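Local structure of alpha-L-arabinofuranosidase B (Aspergillus kawachii, 6SXT) at residues Gly320-Gly325 with Ser434-Ser439; Thr378-Ala381 with Phe386-Glu389; Ser59-Phe64 with Lys118-Phe123. The protein hydrolyses terminal non-reducing alpha-L-arabinofuranosyl residues from arabinoxylan, L-arabinan and arabinogalactan, using a catalytic domain joined to an arabinose-binding domain. All coordinates share one frame; numbering follows the deposited sequence.

Contact 1 of 3, residues Gly320-Gly325 with Ser434-Ser439; sequences GSLVSG and SLRSWS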
ATOM      1  N   GLY A 320     -11.869   3.035   6.120  1.00 15.14           N
ATOM      2  CA  GLY A 320     -12.084   4.468   6.202  1.00 15.91           C
ATOM      3  C   GLY A 320     -12.552   5.057   4.873  1.00 17.81           C
ATOM      4  O   GLY A 320     -12.562   4.351   3.856  1.00 18.66           O
ATOM      5  N   SER A 321     -12.942   6.314   4.875  1.00 17.30           N
ATOM      6  CA  SER A 321     -13.373   6.979   3.613  1.00 18.17           C
ATOM      7  C   SER A 321     -12.158   7.319   2.752  1.00 17.64           C
ATOM      8  O   SER A 321     -11.235   8.011   3.210  1.00 18.95           O
ATOM      9  CB  SER A 321     -14.170   8.210   3.925  1.00 21.90           C
ATOM     10  OG  SER A 321     -14.491   8.867   2.701  1.00 22.75           O
ATOM     11  N   LEU A 322     -12.215   6.939   1.483  1.00 17.65           N
ATOM     12  CA  LEU A 322     -11.219   7.321   0.472  1.00 16.76           C
ATOM     13  C   LEU A 322     -11.589   8.630  -0.253  1.00 17.87           C
ATOM     14  O   LEU A 322     -10.774   9.072  -1.063  1.00 19.09           O
ATOM     15  CB  LEU A 322     -11.176   6.198  -0.578  1.00 18.00           C
ATOM     16  CG  LEU A 322     -10.327   5.001  -0.155  1.00 17.48           C
ATOM     17  CD1 LEU A 322     -10.710   3.765  -0.907  1.00 19.19           C
ATOM     18  CD2 LEU A 322      -8.831   5.275  -0.293  1.00 18.68           C
ATOM     19  N   VAL A 323     -12.739   9.216   0.019  1.00 17.50           N
ATOM     20  CA  VAL A 323     -13.291  10.294  -0.833  1.00 18.03           C
ATOM     21  C   VAL A 323     -13.488  11.551  -0.008  1.00 20.07           C
ATOM     22  O   VAL A 323     -13.865  11.473   1.181  1.00 22.43           O
ATOM     23  CB  VAL A 323     -14.600   9.817  -1.473  1.00 19.00           C
ATOM     24  CG1 VAL A 323     -15.243  10.915  -2.299  1.00 25.44           C
ATOM     25  CG2 VAL A 323     -14.329   8.608  -2.311  1.00 21.95           C
ATOM     26  N   SER A 324     -13.184  12.677  -0.604  1.00 17.98           N
ATOM     27  CA  SER A 324     -13.550  13.991  -0.055  1.00 19.52           C
ATOM     28  C   SER A 324     -13.927  14.931  -1.192  1.00 18.98           C
ATOM     29  O   SER A 324     -13.668  14.601  -2.372  1.00 19.10           O
ATOM     30  CB  SER A 324     -12.426  14.571   0.785  1.00 19.55           C
ATOM     31  OG  SER A 324     -11.314  14.941   0.015  1.00 19.21           O
ATOM     32  N   GLY A 325     -14.398  16.123  -0.818  1.00 20.33           N
ATOM     33  CA  GLY A 325     -14.762  17.129  -1.826  1.00 21.18           C
ATOM     34  C   GLY A 325     -16.123  16.821  -2.448  1.00 21.12           C
ATOM     35  O   GLY A 325     -16.879  15.961  -2.004  1.00 21.41           O
ATOM     36  N   SER A 434      -9.893  16.957  -7.150  1.00 16.63           N
ATOM     37  CA  SER A 434      -8.684  16.306  -7.652  1.00 17.89           C
ATOM     38  C   SER A 434      -9.017  14.810  -7.718  1.00 21.76           C
ATOM     39  O   SER A 434      -9.610  14.287  -6.764  1.00 29.84           O
ATOM     40  CB  SER A 434      -7.458  16.581  -6.817  1.00 18.83           C
ATOM     41  OG  SER A 434      -7.188  17.996  -6.809  1.00 18.75           O
ATOM     42  N   LEU A 435      -8.557  14.108  -8.730  1.00 17.79           N
ATOM     43  CA  LEU A 435      -8.922  12.686  -8.885  1.00 16.93           C
ATOM     44  C   LEU A 435      -7.671  11.838  -8.652  1.00 17.26           C
ATOM     45  O   LEU A 435      -6.740  11.804  -9.483  1.00 17.26           O
ATOM     46  CB  LEU A 435      -9.494  12.486 -10.303  1.00 17.54           C
ATOM     47  CG  LEU A 435     -10.838  13.181 -10.522  1.00 19.05           C
ATOM     48  CD1 LEU A 435     -11.261  13.070 -11.993  1.00 20.85           C
ATOM     49  CD2 LEU A 435     -11.879  12.553  -9.650  1.00 21.53           C
ATOM     50  N   ARG A 436      -7.609  11.208  -7.465  1.00 16.66           N
ATOM     51  CA  ARG A 436      -6.414  10.455  -7.053  1.00 17.42           C
ATOM     52  C   ARG A 436      -6.519   9.022  -7.576  1.00 15.80           C
ATOM     53  O   ARG A 436      -7.540   8.413  -7.425  1.00 16.64           O
ATOM     54  CB  ARG A 436      -6.355  10.440  -5.519  1.00 16.42           C
ATOM     55  CG  ARG A 436      -5.040   9.918  -4.963  1.00 16.18           C
ATOM     56  CD  ARG A 436      -4.933  10.028  -3.449  1.00 15.85           C
ATOM     57  NE  ARG A 436      -5.933   9.178  -2.856  1.00 15.56           N
ATOM     58  CZ  ARG A 436      -7.092   9.575  -2.298  1.00 16.20           C
ATOM     59  NH1 ARG A 436      -7.419  10.850  -2.204  1.00 17.19           N
ATOM     60  NH2 ARG A 436      -7.966   8.668  -1.851  1.00 17.13           N
ATOM     61  N   SER A 437      -5.452   8.488  -8.126  1.00 15.38           N
ATOM     62  CA  SER A 437      -5.400   7.077  -8.542  1.00 15.29           C
ATOM     63  C   SER A 437      -5.623   6.202  -7.309  1.00 16.80           C
ATOM     64  O   SER A 437      -4.888   6.371  -6.335  1.00 16.67           O
ATOM     65  CB  SER A 437      -4.144   6.750  -9.227  1.00 15.96           C
ATOM     66  OG  SER A 437      -3.989   5.334  -9.390  1.00 16.79           O
ATOM     67  N   TRP A 438      -6.572   5.269  -7.354  1.00 15.48           N
ATOM     68  CA  TRP A 438      -6.707   4.283  -6.268  1.00 16.02           C
ATOM     69  C   TRP A 438      -5.484   3.394  -6.216  1.00 16.19           C
ATOM     70  O   TRP A 438      -4.970   3.110  -5.111  1.00 16.03           O
ATOM     71  CB  TRP A 438      -7.959   3.440  -6.489  1.00 15.75           C
ATOM     72  CG  TRP A 438      -8.096   2.390  -5.432  1.00 15.48           C
ATOM     73  CD1 TRP A 438      -8.610   2.550  -4.177  1.00 16.76           C
ATOM     74  CD2 TRP A 438      -7.577   1.062  -5.491  1.00 15.93           C
ATOM     75  NE1 TRP A 438      -8.457   1.398  -3.462  1.00 17.51           N
ATOM     76  CE2 TRP A 438      -7.830   0.467  -4.237  1.00 16.81           C
ATOM     77  CE3 TRP A 438      -6.918   0.330  -6.467  1.00 17.93           C
ATOM     78  CZ2 TRP A 438      -7.431  -0.833  -3.939  1.00 18.58           C
ATOM     79  CZ3 TRP A 438      -6.539  -0.960  -6.187  1.00 19.92           C
ATOM     80  CH2 TRP A 438      -6.740  -1.520  -4.920  1.00 19.94           C
ATOM     81  N   SER A 439      -4.963   2.925  -7.358  1.00 15.47           N
ATOM     82  CA  SER A 439      -3.908   1.910  -7.334  1.00 16.00           C
ATOM     83  C   SER A 439      -2.525   2.566  -7.078  1.00 15.84           C
ATOM     84  O   SER A 439      -1.639   1.893  -6.536  1.00 15.75           O
ATOM     85  CB  SER A 439      -3.917   1.083  -8.575  1.00 17.45           C
ATOM     86  OG  SER A 439      -3.682   1.890  -9.710  1.00 16.93           O
TER
HETATM   87  O   HOH W   1      -9.999  11.634  -1.228  1.00 21.50           O
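Arg-436 reaches from a strand of the arabinose-binding domain to the backbone of Leu-322, in the loop that enters this domain, and so illustrates how one arginine can fasten an irregular loop. Following the chain from Ser-434, the strand is first placed by backbone hydrogen bonding of Ser-434 with Gln-425. Arg-436 is the first residue to touch the loop. Its CG lies anti to the backbone N (chi1 -169°) and the chain bends at chi3, which brings the guanidinium edge-on to the Leu-322 carbonyl. NH2 gives a fairly straight bond to Leu-322 O, 2.9 Å long, arriving in the carbonyl plane on a lone pair. The other amino group works through water 1, which donates to Leu-322 O at 2.7 Å and accepts from Arg-436 NH1 at 2.9 Å. One carbonyl oxygen therefore receives two bonds, and the water closes a small ring that, together with a bond from NH1 to Gln-425 OE1, helps to fix the rotation of the guanidinium. The Leu-322 side chain crosses that of Arg-436 at about a right angle, with CD2 3.8 Å from NH2. Beyond the strand end, Trp-438 offers the pyrrole edge of its indole, where CD1 lies 4.1 Å from Leu-322 CD1, an apolar contact near the ring plane. Around this contact, strand 433-437 pairs antiparallel with strand 422-426, whose Cys-423 touches both Arg-436 and Trp-438, while strand 444-448 packs against Ser-434, Leu-435 and Arg-436, and Phe-123 of the catalytic domain meets the Trp-438 ring edge-to-face.

Contact 2 of 3, residues Thr378-Ala381 with Phe386-Glu389; sequences TGLA and FSFE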
ATOM      1  N   THR A 378     -19.716   3.566 -10.559  1.00 20.82           N
ATOM      2  CA  THR A 378     -19.074   2.955  -9.374  1.00 19.09           C
ATOM      3  C   THR A 378     -17.688   2.472  -9.773  1.00 20.18           C
ATOM      4  O   THR A 378     -17.480   1.770 -10.791  1.00 21.94           O
ATOM      5  CB  THR A 378     -19.937   1.838  -8.796  1.00 23.05           C
ATOM      6  OG1 THR A 378     -21.204   2.429  -8.566  1.00 22.93           O
ATOM      7  CG2 THR A 378     -19.339   1.290  -7.512  1.00 22.63           C
ATOM      8  N   GLY A 379     -16.699   2.772  -8.905  1.00 18.77           N
ATOM      9  CA  GLY A 379     -15.317   2.395  -9.190  1.00 18.12           C
ATOM     10  C   GLY A 379     -15.180   0.922  -9.464  1.00 19.58           C
ATOM     11  O   GLY A 379     -15.673   0.056  -8.679  1.00 20.33           O
ATOM     12  N   LEU A 380     -14.466   0.615 -10.515  1.00 19.37           N
ATOM     13  CA  LEU A 380     -14.349  -0.777 -10.974  1.00 19.45           C
ATOM     14  C   LEU A 380     -13.573  -1.608  -9.950  1.00 21.54           C
ATOM     15  O   LEU A 380     -13.825  -2.829  -9.919  1.00 22.12           O
ATOM     16  CB  LEU A 380     -13.705  -0.807 -12.348  1.00 20.43           C
ATOM     17  CG  LEU A 380     -14.584  -0.233 -13.479  1.00 21.98           C
ATOM     18  CD1 LEU A 380     -13.801  -0.145 -14.723  1.00 21.62           C
ATOM     19  CD2 LEU A 380     -15.803  -1.129 -13.697  1.00 25.88           C
ATOM     20  N   ALA A 381     -12.582  -1.028  -9.270  1.00 19.06           N
ATOM     21  CA  ALA A 381     -11.803  -1.802  -8.261  1.00 19.00           C
ATOM     22  C   ALA A 381     -12.131  -1.432  -6.821  1.00 21.05           C
ATOM     23  O   ALA A 381     -11.622  -2.118  -5.908  1.00 21.53           O
ATOM     24  CB  ALA A 381     -10.337  -1.617  -8.502  1.00 19.01           C
ATOM     25  N   PHE A 386     -14.597   5.885  -8.073  1.00 18.09           N
ATOM     26  CA  PHE A 386     -15.350   6.048  -9.344  1.00 18.53           C
ATOM     27  C   PHE A 386     -14.461   5.646 -10.511  1.00 19.09           C
ATOM     28  O   PHE A 386     -13.197   5.643 -10.489  1.00 17.37           O
ATOM     29  CB  PHE A 386     -15.911   7.461  -9.483  1.00 18.53           C
ATOM     30  CG  PHE A 386     -16.891   7.813  -8.405  1.00 18.65           C
ATOM     31  CD1 PHE A 386     -18.203   7.394  -8.483  1.00 20.47           C
ATOM     32  CD2 PHE A 386     -16.472   8.440  -7.241  1.00 19.91           C
ATOM     33  CE1 PHE A 386     -19.106   7.677  -7.477  1.00 21.78           C
ATOM     34  CE2 PHE A 386     -17.371   8.719  -6.235  1.00 20.73           C
ATOM     35  CZ  PHE A 386     -18.684   8.325  -6.334  1.00 21.59           C
ATOM     36  N   SER A 387     -15.179   5.364 -11.631  1.00 18.04           N
ATOM     37  CA  SER A 387     -14.548   5.172 -12.943  1.00 18.40           C
ATOM     38  C   SER A 387     -15.300   6.064 -13.952  1.00 17.99           C
ATOM     39  O   SER A 387     -16.485   6.354 -13.702  1.00 19.04           O
ATOM     40  CB  SER A 387     -14.553   3.720 -13.335  1.00 18.64           C
ATOM     41  OG  SER A 387     -13.810   2.899 -12.396  1.00 19.29           O
ATOM     42  N   PHE A 388     -14.590   6.539 -14.964  1.00 17.73           N
ATOM     43  CA  PHE A 388     -15.094   7.567 -15.899  1.00 19.53           C
ATOM     44  C   PHE A 388     -15.222   6.946 -17.287  1.00 19.52           C
ATOM     45  O   PHE A 388     -14.233   6.545 -17.867  1.00 19.08           O
ATOM     46  CB  PHE A 388     -14.162   8.765 -15.883  1.00 20.02           C
ATOM     47  CG  PHE A 388     -14.173   9.444 -14.535  1.00 21.76           C
ATOM     48  CD1 PHE A 388     -15.077  10.442 -14.266  1.00 22.60           C
ATOM     49  CD2 PHE A 388     -13.364   8.993 -13.512  1.00 22.28           C
ATOM     50  CE1 PHE A 388     -15.161  11.020 -13.012  1.00 25.24           C
ATOM     51  CE2 PHE A 388     -13.437   9.588 -12.258  1.00 22.61           C
ATOM     52  CZ  PHE A 388     -14.325  10.593 -12.017  1.00 23.55           C
ATOM     53  N   GLU A 389     -16.463   6.728 -17.688  1.00 20.20           N
ATOM     54  CA  GLU A 389     -16.809   6.034 -18.953  1.00 21.50           C
ATOM     55  C   GLU A 389     -17.059   7.094 -20.035  1.00 21.35           C
ATOM     56  O   GLU A 389     -17.741   8.065 -19.800  1.00 21.19           O
ATOM     57  CB  GLU A 389     -18.070   5.205 -18.744  1.00 21.80           C
ATOM     58  CG  GLU A 389     -18.413   4.362 -19.963  1.00 21.06           C
ATOM     59  CD  GLU A 389     -19.715   3.642 -19.794  1.00 27.13           C
ATOM     60  OE1 GLU A 389     -20.417   3.963 -18.827  1.00 32.28           O
ATOM     61  OE2 GLU A 389     -19.929   2.674 -20.490  1.00 25.31           O
TER
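Ser-387 and Leu-380 make the close side of this contact, a case of a side-chain hydroxyl continuing where the pairing of two strands gives out. Ser-387 OG lies anti to its own carbonyl carbon (chi1 -61°), which directs it at the departing loop, and there it accepts a hydrogen bond from Leu-380 N at 3.0 Å with an N-H...O angle of 156°. The same hydroxyl is also hydrogen-bonded to Ala-420 O, so this buried oxygen joins the turn to a third part of the chain. Leu-380 packs its CG beside the bond, 3.4 Å from Ser-387 OG and 4.0 Å from Ser-387 CB. Next to it the backbones are in direct contact: Gly-379, which has no side chain, passes with its N 3.6 Å from Phe-386 CA. The other side is looser. Thr-378 and Phe-386 form an antiparallel non-hydrogen-bonded pair whose side chains diverge, so they meet through main-chain atoms, Thr-378 C lying 4.3 Å from Phe-386 CA. Thr-378 is exposed and turned away from the strand, near a bound diethylene glycol molecule probably left from crystallisation, whereas the ring of Phe-386 leaves on its own course to touch Val-376 and Ser-327. Strands 374-378 and 386-390 are neighbours along the chain and pair antiparallel, joined by a short loop: a beta-hairpin, the recurring unit of the beta-trefoil fold to which this arabinose-binding domain belongs.

Contact 3 of 3, residues Ser59-Phe64 with Lys118-Phe123; sequences SAQDTF and KAYGVF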
ATOM      1  N   SER A  59      -5.532  13.801  12.483  1.00 16.17           N
ATOM      2  CA  SER A  59      -5.912  15.192  12.245  1.00 19.08           C
ATOM      3  C   SER A  59      -4.656  16.026  11.986  1.00 18.39           C
ATOM      4  O   SER A  59      -4.683  16.899  11.076  1.00 18.03           O
ATOM      5  CB  SER A  59      -6.751  15.663  13.425  1.00 24.35           C
ATOM      6  OG  SER A  59      -7.086  17.004  13.213  1.00 26.14           O
ATOM      7  N   ALA A  60      -3.574  15.747  12.708  1.00 16.56           N
ATOM      8  CA  ALA A  60      -2.302  16.454  12.488  1.00 17.26           C
ATOM      9  C   ALA A  60      -1.768  16.142  11.088  1.00 16.24           C
ATOM     10  O   ALA A  60      -1.195  17.008  10.440  1.00 16.53           O
ATOM     11  CB  ALA A  60      -1.285  16.107  13.546  1.00 16.97           C
ATOM     12  N   GLN A  61      -1.943  14.926  10.587  1.00 15.85           N
ATOM     13  CA  GLN A  61      -1.544  14.629   9.200  1.00 15.60           C
ATOM     14  C   GLN A  61      -2.383  15.449   8.221  1.00 15.87           C
ATOM     15  O   GLN A  61      -1.822  16.079   7.335  1.00 15.69           O
ATOM     16  CB  GLN A  61      -1.676  13.145   8.877  1.00 15.63           C
ATOM     17  CG  GLN A  61      -1.414  12.865   7.409  1.00 14.69           C
ATOM     18  CD  GLN A  61      -1.462  11.417   7.027  1.00 15.02           C
ATOM     19  OE1 GLN A  61      -0.799  10.589   7.634  1.00 15.57           O
ATOM     20  NE2 GLN A  61      -2.228  11.114   5.971  1.00 15.71           N
ATOM     21  N   ASP A  62      -3.695  15.419   8.399  1.00 15.17           N
ATOM     22  CA  ASP A  62      -4.589  16.159   7.493  1.00 16.67           C
ATOM     23  C   ASP A  62      -4.165  17.642   7.462  1.00 17.29           C
ATOM     24  O   ASP A  62      -4.195  18.265   6.365  1.00 17.88           O
ATOM     25  CB  ASP A  62      -6.024  16.018   7.964  1.00 17.55           C
ATOM     26  CG  ASP A  62      -6.600  14.631   7.796  1.00 18.48           C
ATOM     27  OD1 ASP A  62      -5.982  13.799   7.121  1.00 17.96           O
ATOM     28  OD2 ASP A  62      -7.739  14.422   8.308  1.00 20.26           O
ATOM     29  N   THR A  63      -3.834  18.224   8.616  1.00 17.03           N
ATOM     30  CA  THR A  63      -3.425  19.639   8.675  1.00 18.94           C
ATOM     31  C   THR A  63      -2.131  19.849   7.906  1.00 18.69           C
ATOM     32  O   THR A  63      -2.012  20.794   7.066  1.00 18.84           O
ATOM     33  CB  THR A  63      -3.280  20.032  10.159  1.00 23.43           C
ATOM     34  OG1 THR A  63      -4.602  19.928  10.693  1.00 26.34           O
ATOM     35  CG2 THR A  63      -2.734  21.418  10.361  1.00 31.81           C
ATOM     36  N   PHE A  64      -1.140  19.005   8.141  1.00 16.85           N
ATOM     37  CA  PHE A  64       0.195  19.155   7.504  1.00 16.41           C
ATOM     38  C   PHE A  64       0.066  19.014   5.992  1.00 17.41           C
ATOM     39  O   PHE A  64       0.746  19.727   5.258  1.00 18.24           O
ATOM     40  CB  PHE A  64       1.152  18.112   8.070  1.00 17.97           C
ATOM     41  CG  PHE A  64       2.544  18.260   7.547  1.00 16.52           C
ATOM     42  CD1 PHE A  64       3.315  19.350   7.929  1.00 16.87           C
ATOM     43  CD2 PHE A  64       3.108  17.314   6.702  1.00 16.90           C
ATOM     44  CE1 PHE A  64       4.623  19.468   7.488  1.00 16.70           C
ATOM     45  CE2 PHE A  64       4.422  17.430   6.285  1.00 17.36           C
ATOM     46  CZ  PHE A  64       5.178  18.480   6.717  1.00 16.91           C
ATOM     47  N   LYS A 118     -10.090   7.997  12.989  1.00 15.31           N
ATOM     48  CA  LYS A 118      -9.385   7.880  11.703  1.00 15.83           C
ATOM     49  C   LYS A 118      -7.888   7.665  11.919  1.00 15.53           C
ATOM     50  O   LYS A 118      -7.262   8.191  12.848  1.00 16.33           O
ATOM     51  CB  LYS A 118      -9.629   9.114  10.822  1.00 16.91           C
ATOM     52  CG  LYS A 118      -9.381   8.825   9.344  1.00 22.79           C
ATOM     53  CD  LYS A 118      -9.769   9.975   8.445  1.00 24.09           C
ATOM     54  CE  LYS A 118      -9.490   9.637   7.021  1.00 23.76           C
ATOM     55  NZ  LYS A 118      -9.959  10.725   6.170  1.00 27.77           N
ATOM     56  N   ALA A 119      -7.313   6.833  11.056  1.00 14.23           N
ATOM     57  CA  ALA A 119      -5.867   6.668  10.954  1.00 14.62           C
ATOM     58  C   ALA A 119      -5.542   6.246   9.540  1.00 13.78           C
ATOM     59  O   ALA A 119      -6.459   5.951   8.743  1.00 15.26           O
ATOM     60  CB  ALA A 119      -5.365   5.634  11.940  1.00 15.89           C
ATOM     61  N   TYR A 120      -4.252   6.220   9.245  1.00 14.13           N
ATOM     62  CA  TYR A 120      -3.753   5.968   7.872  1.00 13.87           C
ATOM     63  C   TYR A 120      -2.748   4.837   7.873  1.00 15.28           C
ATOM     64  O   TYR A 120      -1.783   4.892   8.656  1.00 14.91           O
ATOM     65  CB  TYR A 120      -3.110   7.250   7.360  1.00 14.69           C
ATOM     66  CG  TYR A 120      -4.101   8.351   7.109  1.00 14.36           C
ATOM     67  CD1 TYR A 120      -4.977   8.287   6.026  1.00 15.38           C
ATOM     68  CD2 TYR A 120      -4.211   9.440   7.978  1.00 14.89           C
ATOM     69  CE1 TYR A 120      -5.873   9.315   5.761  1.00 16.78           C
ATOM     70  CE2 TYR A 120      -5.092  10.481   7.710  1.00 15.69           C
ATOM     71  CZ  TYR A 120      -5.934  10.415   6.603  1.00 17.00           C
ATOM     72  OH  TYR A 120      -6.843  11.416   6.391  1.00 18.13           O
ATOM     73  N   GLY A 121      -2.973   3.841   6.997  1.00 14.48           N
ATOM     74  CA  GLY A 121      -2.008   2.785   6.731  1.00 13.90           C
ATOM     75  C   GLY A 121      -1.069   3.131   5.601  1.00 14.57           C
ATOM     76  O   GLY A 121      -1.109   4.225   5.064  1.00 14.91           O
ATOM     77  N   VAL A 122      -0.266   2.148   5.239  1.00 14.27           N
ATOM     78  CA  VAL A 122       0.794   2.320   4.220  1.00 14.42           C
ATOM     79  C   VAL A 122       0.367   1.564   2.963  1.00 14.52           C
ATOM     80  O   VAL A 122       0.527   0.356   2.916  1.00 14.76           O
ATOM     81  CB  VAL A 122       2.151   1.856   4.739  1.00 14.37           C
ATOM     82  CG1 VAL A 122       3.249   2.160   3.733  1.00 14.94           C
ATOM     83  CG2 VAL A 122       2.452   2.484   6.082  1.00 14.80           C
ATOM     84  N   PHE A 123      -0.179   2.285   2.001  1.00 14.88           N
ATOM     85  CA  PHE A 123      -0.671   1.693   0.743  1.00 14.73           C
ATOM     86  C   PHE A 123       0.493   1.689  -0.246  1.00 15.53           C
ATOM     87  O   PHE A 123       0.983   2.771  -0.630  1.00 16.22           O
ATOM     88  CB  PHE A 123      -1.822   2.511   0.205  1.00 15.36           C
ATOM     89  CG  PHE A 123      -2.574   1.895  -0.938  1.00 15.45           C
ATOM     90  CD1 PHE A 123      -2.101   2.001  -2.247  1.00 16.97           C
ATOM     91  CD2 PHE A 123      -3.786   1.267  -0.713  1.00 15.29           C
ATOM     92  CE1 PHE A 123      -2.824   1.449  -3.302  1.00 15.29           C
ATOM     93  CE2 PHE A 123      -4.516   0.738  -1.768  1.00 14.85           C
ATOM     94  CZ  PHE A 123      -4.057   0.871  -3.070  1.00 15.91           C
TER
HETATM   95  O   HOH W   2      -9.886  13.308   7.313  1.00 25.71           O
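A short helix laid against a strand of the catalytic domain's large antiparallel sheet forms this contact, and it shows how a single tyrosine can be gripped at its face and its hydroxyl by successive helix residues. Tyr-120 projects from strand 117-124 toward helix 58-64, where Gln-61 and Asp-62 receive it. Gln-61 sends an extended chain, CG anti to the backbone N (chi1 174°), over one face of the ring. Its carboxamide lies nearly flat on the ring, the two planes only 19° apart, with NE2 3.3 Å from Tyr-120 CD2 and displaced toward the rim. The amide is fixed in that orientation from outside: OE1 is hydrogen-bonded to Tyr-34 OH and NE2 to Ala-107 O. Asp-62 approaches the phenol end instead, its carboxylate turned 73° from the ring plane. Tyr-120 OH donates to Asp-62 OD1 in a short bond of 2.6 Å that uses the syn lone pair of the carboxylate. A second path runs through Lys-118, two residues earlier on the strand and on the same side as Tyr-120: its NZ gives a weak hydrogen bond to Tyr-120 OH at 3.2 Å. Water 2 links the remaining groups, donating to Asp-62 OD2 at 2.6 Å while accepting from Lys-118 NZ at 2.8 Å. Lysine and aspartate are thus joined through the water and the phenol, their charged atoms Lys-118 NZ and Asp-62 OD2 standing 4.8 Å apart. Since both carboxylate oxygens accept a hydrogen bond and a lysine lies nearby, Asp-62 is probably held in its charged form, and the phenolic proton remains with a tyrosine likely to be neutral.

In the fold
Contact 3 comes first along the chain and closes within the catalytic domain before contact 1 begins; contact 2 lies in the sequence between the two segments of contact 1. The centres of contacts 1 and 2 are about 12 Å apart in the arabinose-binding domain, where Leu-435 packs on Phe-388. Contact 3 lies about 13 Å from contact 1, centre to centre, across the domain boundary, with Phe-123 meeting the main chain of Trp-438 and Ser-439. Contacts 2 and 3, about 25 Å between centres and about 9 Å between nearest atoms, do not touch. Contact 1 therefore stands between the other two, and the series connects the large catalytic sheet to the beta-trefoil, consistent with the two domains packing closely together.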